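Local coordinates for UL18 protein (Human herpesvirus 5, PDB 3D2U) that probably protects virus-infected cells from host natural killer cells by engaging the inhibitory leukocyte Ig-like receptor 1 (LILRB1) through an MHC class I-like structure, at residues T189-K194 against C209-F214; G89-S94 against G118-T123. The protein carries 4 engineered substitutions. All coordinates share one frame; numbering follows the deposited sequence.

The two contacts lie on opposite sides of the chain's centre, one in each half of a class I-like molecule. Contact 2 (89-94 with 118-123) belongs to the MHC-like platform, where a loop after a long helix meets a tight turn at the sheet's end. Contact 1 (189-194 with 209-214) opens the immunoglobulin C1-set domain with a two-strand ladder. They follow one another along the chain and do not touch: their centres are 38 Å apart and their nearest atoms about 28 Å apart. Each presents side chains to the chain of another protein in the assembly. Neither forms a ligand pocket, although the His-190 side chain of contact 1 lies about 8 Å from a glycan sugar.

Contact 1: residues T189-K194 against C209-F214; sequences THPVVK and CTSYGF
Residues 192-194 and 209-212 run antiparallel, their axes 4.8 Å apart at closest approach, and form the base of the 192-201/204-214 hairpin that starts the four-stranded sheet of the immunoglobulin C1-set domain. Val-192 pairs with Tyr-212, and Lys-194 with Thr-210, each through two backbone N-H···O=C bonds; the shortest runs from Thr-210 N to Lys-194 O (2.8 Å), nearly along the C=O axis. Between them, Val-193 and Ser-211 form a non-hydrogen-bonded pair.

These two side chains enter the sandwich, where Val-193 also meets Val-267 of the facing sheet. The branched valine serves two neighbours: CG1, anti to the backbone N, reaches Cys-209 SG at 3.7 Å, beside the disulfide to Cys-265, while CG2 lies 3.7 Å from Ser-211 OG. That hydroxyl is buried with no partner in the model, so serine's small size, more than its polarity, seems to fit.

Val-192, Lys-194, Thr-210 and Tyr-212 occupy the other face, which packs on the chain of another protein. The extended lysine leads its amine away, and its CB meets the edge of the Tyr-212 ring; Thr-210 CG2 sits above one face, offset toward the rim.

Beyond the ladder, Gly-213 and Phe-214 form a G1 bulge opposite Phe-249, with glycine taking the positive phi. Pro-191, which has no N-H to pair, crosses Phe-214 obliquely, its CB 3.8 Å from Phe-214 CD2.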
loop_
_atom_site.group_PDB
_atom_site.type_symbol
_atom_site.label_atom_id
_atom_site.label_comp_id
_atom_site.label_asym_id
_atom_site.label_seq_id
_atom_site.Cartn_x
_atom_site.Cartn_y
_atom_site.Cartn_z
ATOM N N THR A 189 8.196 18.479 15.640
ATOM C CA THR A 189 8.368 19.278 14.446
ATOM C C THR A 189 7.034 19.382 13.700
ATOM O O THR A 189 6.518 18.390 13.174
ATOM C CB THR A 189 9.463 18.659 13.565
ATOM O OG1 THR A 189 10.646 18.485 14.359
ATOM C CG2 THR A 189 9.784 19.558 12.397
ATOM N N HIS A 190 6.476 20.593 13.685
ATOM C CA HIS A 190 5.205 20.865 13.026
ATOM C C HIS A 190 5.353 20.937 11.506
ATOM O O HIS A 190 6.398 21.316 10.990
ATOM C CB HIS A 190 4.592 22.149 13.593
ATOM C CG HIS A 190 4.366 22.094 15.075
ATOM N ND1 HIS A 190 3.793 21.005 15.696
ATOM C CD2 HIS A 190 4.651 22.982 16.059
ATOM C CE1 HIS A 190 3.737 21.222 16.997
ATOM N NE2 HIS A 190 4.251 22.413 17.245
ATOM N N PRO A 191 4.293 20.573 10.775
ATOM C CA PRO A 191 4.310 20.582 9.313
ATOM C C PRO A 191 4.209 21.941 8.644
ATOM O O PRO A 191 3.773 22.924 9.238
ATOM C CB PRO A 191 3.102 19.725 8.968
ATOM C CG PRO A 191 2.098 20.184 10.017
ATOM C CD PRO A 191 2.950 20.209 11.289
ATOM N N VAL A 192 4.634 21.965 7.392
ATOM C CA VAL A 192 4.498 23.121 6.535
ATOM C C VAL A 192 3.168 22.660 5.942
ATOM O O VAL A 192 3.053 21.503 5.558
ATOM C CB VAL A 192 5.625 23.138 5.452
ATOM C CG1 VAL A 192 5.231 24.023 4.275
ATOM C CG2 VAL A 192 6.940 23.626 6.056
ATOM N N VAL A 193 2.156 23.519 5.939
ATOM C CA VAL A 193 0.853 23.137 5.407
ATOM C C VAL A 193 0.519 23.962 4.166
ATOM O O VAL A 193 0.734 25.168 4.139
ATOM C CB VAL A 193 -0.274 23.320 6.479
ATOM C CG1 VAL A 193 -1.644 23.026 5.875
ATOM C CG2 VAL A 193 -0.027 22.398 7.664
ATOM N N LYS A 194 0.013 23.302 3.131
ATOM C CA LYS A 194 -0.342 23.988 1.897
ATOM C C LYS A 194 -1.674 23.475 1.389
ATOM O O LYS A 194 -1.955 22.278 1.478
ATOM C CB LYS A 194 0.742 23.770 0.843
ATOM C CG LYS A 194 0.423 24.406 -0.485
ATOM C CD LYS A 194 1.674 24.532 -1.333
ATOM C CE LYS A 194 1.385 25.293 -2.614
ATOM N NZ LYS A 194 2.622 25.951 -3.086
ATOM N N CYS A 209 -5.291 19.706 0.671
ATOM C CA CYS A 209 -4.525 20.226 1.798
ATOM C C CYS A 209 -3.496 19.178 2.187
ATOM O O CYS A 209 -3.865 18.071 2.579
ATOM C CB CYS A 209 -5.430 20.495 2.991
ATOM S SG CYS A 209 -4.593 21.357 4.363
ATOM N N THR A 210 -2.217 19.543 2.099
ATOM C CA THR A 210 -1.104 18.629 2.393
ATOM C C THR A 210 -0.155 19.122 3.494
ATOM O O THR A 210 0.159 20.312 3.572
ATOM C CB THR A 210 -0.261 18.384 1.118
ATOM O OG1 THR A 210 -1.119 17.956 0.056
ATOM C CG2 THR A 210 0.803 17.332 1.361
ATOM N N SER A 211 0.290 18.197 4.342
ATOM C CA SER A 211 1.212 18.508 5.430
ATOM C C SER A 211 2.580 17.897 5.111
ATOM O O SER A 211 2.677 16.729 4.728
ATOM C CB SER A 211 0.664 17.973 6.762
ATOM O OG SER A 211 -0.470 18.727 7.175
ATOM N N TYR A 212 3.629 18.698 5.274
ATOM C CA TYR A 212 4.994 18.281 4.961
ATOM C C TYR A 212 5.974 18.343 6.136
ATOM O O TYR A 212 5.948 19.284 6.930
ATOM C CB TYR A 212 5.580 19.156 3.842
ATOM C CG TYR A 212 4.723 19.351 2.605
ATOM C CD1 TYR A 212 3.634 20.238 2.607
ATOM C CD2 TYR A 212 5.043 18.701 1.409
ATOM C CE1 TYR A 212 2.891 20.475 1.445
ATOM C CE2 TYR A 212 4.310 18.938 0.235
ATOM C CZ TYR A 212 3.237 19.825 0.263
ATOM O OH TYR A 212 2.511 20.069 -0.884
ATOM N N GLY A 213 6.845 17.340 6.216
ATOM C CA GLY A 213 7.876 17.288 7.240
ATOM C C GLY A 213 7.508 17.352 8.711
ATOM O O GLY A 213 8.146 18.071 9.477
ATOM N N PHE A 214 6.513 16.588 9.135
ATOM C CA PHE A 214 6.157 16.615 10.537
ATOM C C PHE A 214 6.637 15.370 11.238
ATOM O O PHE A 214 6.804 14.326 10.618
ATOM C CB PHE A 214 4.637 16.794 10.735
ATOM C CG PHE A 214 3.777 15.770 10.019
ATOM C CD1 PHE A 214 3.202 14.711 10.717
ATOM C CD2 PHE A 214 3.487 15.910 8.659
ATOM C CE1 PHE A 214 2.334 13.809 10.068
ATOM C CE2 PHE A 214 2.630 15.024 8.005
ATOM C CZ PHE A 214 2.049 13.969 8.711
#

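Contact 2: residues G89-S94 against G118-T123; sequences GYRSQS and GWDGET
The carboxylate of Asp-120 is gripped by three successive backbone amides of the loop 89-94. OD2 accepts from Arg-91 N at 2.8 Å and from Ser-92 N at 3.1 Å, while OD1 accepts from Gln-93 N at 2.9 Å. The bonds differ in approach: Ser-92 N uses the syn lone pair of OD2, whereas the amides of Arg-91 and Gln-93 come from above the carboxylate plane, 45° and 55° out of it. With CG anti to the backbone N (chi1 -172°), the short aspartate side chain carries both oxygens into the bend of the loop. Gln-93 O also lies 3.0 Å from Asp-120 OD1, an acceptor facing an acceptor; the three N-H groups presumably offset this repulsion and favour the ionised acid. The indole NE1 of Trp-143 adds a weak bond to OD2.

Asp-120 sits at a corner of a type I' turn from Trp-119 to Glu-122, closed by mutual backbone bonds between those two residues. Both corner residues have positive phi, a conformation that glycine adopts readily at Gly-121 and that aspartate tolerates comparatively well.

Packing continues through Trp-119, whose long indole seems suited to spanning from turn to loop, which its six-membered ring reaches. Tyr-90 CB lies 3.7 Å from its CZ3, and Ser-94 CB lies 3.7 Å from its CZ2. The Ser-94 hydroxyl, bonded to Phe-11 O, stands above one face of the Tyr-90 ring toward its rim.

Gly-89, with positive phi, ends helix 62-88, and Trp-119 rests against Leu-84 and Glu-85 of that helix. The loop then enters strand 95-104, where Val-95 shares a backbone bond with Asp-120, so helix 62-88, strand 95-104 and the turn joining strands 110-119 and 122-127 meet at this corner of the platform.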
loop_
_atom_site.group_PDB
_atom_site.type_symbol
_atom_site.label_atom_id
_atom_site.label_comp_id
_atom_site.label_asym_id
_atom_site.label_seq_id
_atom_site.Cartn_x
_atom_site.Cartn_y
_atom_site.Cartn_z
ATOM N N GLY A 89 10.483 -25.561 3.489
ATOM C CA GLY A 89 10.398 -25.230 2.075
ATOM C C GLY A 89 9.668 -23.897 2.050
ATOM O O GLY A 89 9.495 -23.310 3.091
ATOM N N TYR A 90 9.233 -23.400 0.905
ATOM C CA TYR A 90 8.519 -22.128 0.910
ATOM C C TYR A 90 7.525 -22.110 -0.229
ATOM O O TYR A 90 7.619 -22.916 -1.141
ATOM C CB TYR A 90 9.504 -20.957 0.769
ATOM C CG TYR A 90 10.170 -20.888 -0.581
ATOM C CD1 TYR A 90 9.687 -20.038 -1.582
ATOM C CD2 TYR A 90 11.263 -21.704 -0.878
ATOM C CE1 TYR A 90 10.279 -20.004 -2.838
ATOM C CE2 TYR A 90 11.854 -21.678 -2.129
ATOM C CZ TYR A 90 11.359 -20.828 -3.104
ATOM O OH TYR A 90 11.953 -20.805 -4.341
ATOM N N ARG A 91 6.575 -21.185 -0.165
ATOM C CA ARG A 91 5.569 -21.055 -1.202
ATOM C C ARG A 91 5.815 -19.807 -2.059
ATOM O O ARG A 91 5.661 -19.840 -3.280
ATOM C CB ARG A 91 4.171 -21.027 -0.567
ATOM C CG ARG A 91 3.821 -22.296 0.230
ATOM C CD ARG A 91 3.900 -23.546 -0.652
ATOM N NE ARG A 91 3.775 -24.807 0.085
ATOM C CZ ARG A 91 2.628 -25.411 0.370
ATOM N NH1 ARG A 91 1.481 -24.875 -0.017
ATOM N NH2 ARG A 91 2.629 -26.565 1.029
ATOM N N SER A 92 6.221 -18.710 -1.430
ATOM C CA SER A 92 6.478 -17.478 -2.173
ATOM C C SER A 92 7.934 -17.042 -2.086
ATOM O O SER A 92 8.535 -16.681 -3.085
ATOM C CB SER A 92 5.575 -16.369 -1.655
ATOM O OG SER A 92 4.232 -16.794 -1.714
ATOM N N GLN A 93 8.500 -17.068 -0.887
ATOM C CA GLN A 93 9.893 -16.696 -0.708
ATOM C C GLN A 93 10.417 -17.287 0.589
ATOM O O GLN A 93 9.743 -17.273 1.615
ATOM C CB GLN A 93 10.057 -15.169 -0.695
ATOM C CG GLN A 93 11.489 -14.709 -0.457
ATOM C CD GLN A 93 11.623 -13.196 -0.396
ATOM O OE1 GLN A 93 10.699 -12.494 0.026
ATOM N NE2 GLN A 93 12.786 -12.689 -0.791
ATOM N N SER A 94 11.624 -17.827 0.534
ATOM C CA SER A 94 12.227 -18.400 1.717
ATOM C C SER A 94 12.890 -17.273 2.515
ATOM O O SER A 94 14.107 -17.088 2.432
ATOM C CB SER A 94 13.254 -19.463 1.309
ATOM O OG SER A 94 14.118 -18.985 0.282
ATOM N N GLY A 118 8.123 -14.738 11.537
ATOM C CA GLY A 118 7.262 -15.086 10.434
ATOM C C GLY A 118 8.134 -15.662 9.339
ATOM O O GLY A 118 9.224 -15.154 9.081
ATOM N N TRP A 119 7.691 -16.750 8.721
ATOM C CA TRP A 119 8.451 -17.313 7.625
ATOM C C TRP A 119 7.573 -17.271 6.387
ATOM O O TRP A 119 6.380 -17.579 6.448
ATOM C CB TRP A 119 8.915 -18.743 7.922
ATOM C CG TRP A 119 10.201 -19.046 7.211
ATOM C CD1 TRP A 119 11.413 -18.446 7.415
ATOM C CD2 TRP A 119 10.381 -19.944 6.125
ATOM N NE1 TRP A 119 12.335 -18.911 6.511
ATOM C CE2 TRP A 119 11.728 -19.839 5.706
ATOM C CE3 TRP A 119 9.537 -20.827 5.454
ATOM C CZ2 TRP A 119 12.249 -20.582 4.657
ATOM C CZ3 TRP A 119 10.052 -21.557 4.416
ATOM C CH2 TRP A 119 11.399 -21.436 4.021
ATOM N N ASP A 120 8.176 -16.887 5.267
ATOM C CA ASP A 120 7.452 -16.766 4.010
ATOM C C ASP A 120 6.148 -15.994 4.223
ATOM O O ASP A 120 5.104 -16.361 3.695
ATOM C CB ASP A 120 7.156 -18.144 3.431
ATOM C CG ASP A 120 6.574 -18.075 2.046
ATOM O OD1 ASP A 120 6.749 -17.039 1.374
ATOM O OD2 ASP A 120 5.941 -19.063 1.622
ATOM N N GLY A 121 6.223 -14.922 5.005
ATOM C CA GLY A 121 5.055 -14.094 5.263
ATOM C C GLY A 121 4.008 -14.712 6.176
ATOM O O GLY A 121 2.923 -14.151 6.344
ATOM N N GLU A 122 4.329 -15.861 6.769
ATOM C CA GLU A 122 3.415 -16.575 7.660
ATOM C C GLU A 122 3.892 -16.484 9.092
ATOM O O GLU A 122 5.049 -16.774 9.377
ATOM C CB GLU A 122 3.365 -18.058 7.282
ATOM C CG GLU A 122 2.964 -18.339 5.849
ATOM C CD GLU A 122 1.542 -17.911 5.548
ATOM O OE1 GLU A 122 0.658 -18.131 6.402
ATOM O OE2 GLU A 122 1.299 -17.377 4.448
ATOM N N THR A 123 3.018 -16.107 10.010
ATOM C CA THR A 123 3.452 -16.057 11.400
ATOM C C THR A 123 3.843 -17.460 11.853
ATOM O O THR A 123 3.091 -18.423 11.687
ATOM C CB THR A 123 2.365 -15.501 12.327
ATOM O OG1 THR A 123 1.991 -14.194 11.877
ATOM C CG2 THR A 123 2.890 -15.410 13.758
#